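Local coordinates for exotoxin A (Pseudomonas aeruginosa, PDB 1IKP), which transfers ADP-ribose from NAD to a host protein, elongation factor 2 in this toxin family, with binding and targeting regions that probably deliver the catalytic one, at residues A4-L7 with W8-C11. The protein carries 2 engineered substitutions. Residues are numbered along the deposited sequence; the frame is centred on the assembly and turned at random.
Sequences AFDL and WNEC
Asp6 meets Asn9 through both carboxylate oxygens at the start of the single-turn helix 7-10. Its OD1 accepts the backbone N of Asn9 at 3.2 Å, the N-cap bond, while OD2 takes ND2 of Asn9 at 2.7 Å. This second bond lies close to the amide plane but reaches OD2 from above the carboxylate, the two planes standing 79° apart. With CG trans to its own N (chi1 -171°), the Asp6 carboxylate lies beside the carbonyl carbon, where it can meet Asn9. Glu10 OE2 adds a weak return bond, accepting Asp6 N at 3.0 Å. A water bridges Asp6 OD1 and Trp8 N. The turn itself closes where Glu10 N reaches Asp6 O at 2.8 Å and Cys11 N reaches Leu7 O at 3.0 Å. On the buried side, Cys11 SG lies 4.2 Å from Phe5 CE1, oblique to the ring. In the N-terminal binding region, this helix packs Leu7, Trp8 and Cys11 on strand 164-176; Ser26 OG of strand 24-29 accepts from Leu7 N at one end, and the Cys11-Cys15 disulfide holds the other. The N-H donors around Asp6 would probably stabilise its ionised carboxylate, partly opposed by Glu10, whose OE2 is 5.2 Å from Asp6 OD2.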
loop_
_atom_site.group_PDB
_atom_site.type_symbol
_atom_site.label_atom_id
_atom_site.label_comp_id
_atom_site.label_asym_id
_atom_site.label_seq_id
_atom_site.Cartn_x
_atom_site.Cartn_y
_atom_site.Cartn_z
ATOM N N ALA A 4 4.070 -18.722 37.868
ATOM C CA ALA A 4 2.947 -18.810 36.954
ATOM C C ALA A 4 1.716 -18.026 37.381
ATOM O O ALA A 4 1.534 -17.700 38.559
ATOM C CB ALA A 4 2.571 -20.279 36.753
ATOM N N PHE A 5 0.885 -17.702 36.394
ATOM C CA PHE A 5 -0.393 -17.041 36.615
ATOM C C PHE A 5 -1.273 -17.412 35.421
ATOM O O PHE A 5 -0.776 -17.965 34.434
ATOM C CB PHE A 5 -0.239 -15.518 36.790
ATOM C CG PHE A 5 0.060 -14.764 35.524
ATOM C CD1 PHE A 5 -0.944 -14.067 34.846
ATOM C CD2 PHE A 5 1.364 -14.700 35.049
ATOM C CE1 PHE A 5 -0.638 -13.309 33.705
ATOM C CE2 PHE A 5 1.676 -13.943 33.914
ATOM C CZ PHE A 5 0.672 -13.249 33.247
ATOM N N ASP A 6 -2.575 -17.166 35.525
ATOM C CA ASP A 6 -3.515 -17.512 34.460
ATOM C C ASP A 6 -4.044 -16.215 33.876
ATOM O O ASP A 6 -4.994 -15.632 34.384
ATOM C CB ASP A 6 -4.670 -18.338 35.039
ATOM C CG ASP A 6 -5.576 -18.911 33.969
ATOM O OD1 ASP A 6 -5.721 -18.278 32.903
ATOM O OD2 ASP A 6 -6.160 -19.993 34.203
ATOM N N LEU A 7 -3.407 -15.770 32.798
ATOM C CA LEU A 7 -3.759 -14.518 32.149
ATOM C C LEU A 7 -5.234 -14.321 31.814
ATOM O O LEU A 7 -5.844 -13.311 32.184
ATOM C CB LEU A 7 -2.931 -14.365 30.870
ATOM C CG LEU A 7 -3.174 -13.140 29.984
ATOM C CD1 LEU A 7 -2.677 -11.884 30.667
ATOM C CD2 LEU A 7 -2.454 -13.353 28.661
ATOM N N TRP A 8 -5.817 -15.287 31.125
ATOM C CA TRP A 8 -7.199 -15.133 30.719
ATOM C C TRP A 8 -8.246 -15.312 31.789
ATOM O O TRP A 8 -9.373 -14.858 31.628
ATOM C CB TRP A 8 -7.498 -16.036 29.529
ATOM C CG TRP A 8 -6.713 -15.607 28.351
ATOM C CD1 TRP A 8 -6.316 -14.331 28.062
ATOM C CD2 TRP A 8 -6.238 -16.426 27.289
ATOM N NE1 TRP A 8 -5.626 -14.305 26.892
ATOM C CE2 TRP A 8 -5.557 -15.575 26.385
ATOM C CE3 TRP A 8 -6.323 -17.793 27.004
ATOM C CZ2 TRP A 8 -4.960 -16.046 25.212
ATOM C CZ3 TRP A 8 -5.730 -18.268 25.837
ATOM C CH2 TRP A 8 -5.057 -17.393 24.953
ATOM N N ASN A 9 -7.889 -15.962 32.883
ATOM C CA ASN A 9 -8.871 -16.135 33.934
ATOM C C ASN A 9 -8.732 -15.074 35.009
ATOM O O ASN A 9 -9.733 -14.547 35.490
ATOM C CB ASN A 9 -8.762 -17.533 34.537
ATOM C CG ASN A 9 -9.417 -18.585 33.663
ATOM O OD1 ASN A 9 -10.622 -18.533 33.414
ATOM N ND2 ASN A 9 -8.627 -19.539 33.186
ATOM N N GLU A 10 -7.498 -14.728 35.350
ATOM C CA GLU A 10 -7.241 -13.749 36.403
ATOM C C GLU A 10 -7.210 -12.301 35.943
ATOM O O GLU A 10 -7.482 -11.389 36.720
ATOM C CB GLU A 10 -5.911 -14.058 37.087
ATOM C CG GLU A 10 -5.862 -15.368 37.848
ATOM C CD GLU A 10 -4.436 -15.839 38.091
ATOM O OE1 GLU A 10 -3.553 -14.995 38.346
ATOM O OE2 GLU A 10 -4.204 -17.060 38.041
ATOM N N CYS A 11 -6.861 -12.079 34.682
ATOM C CA CYS A 11 -6.762 -10.721 34.185
ATOM C C CYS A 11 -7.845 -10.316 33.191
ATOM O O CYS A 11 -7.712 -9.284 32.526
ATOM C CB CYS A 11 -5.366 -10.510 33.579
ATOM S SG CYS A 11 -3.985 -10.998 34.674
HETATM O O HOH W 1 -4.279 -17.870 30.241
#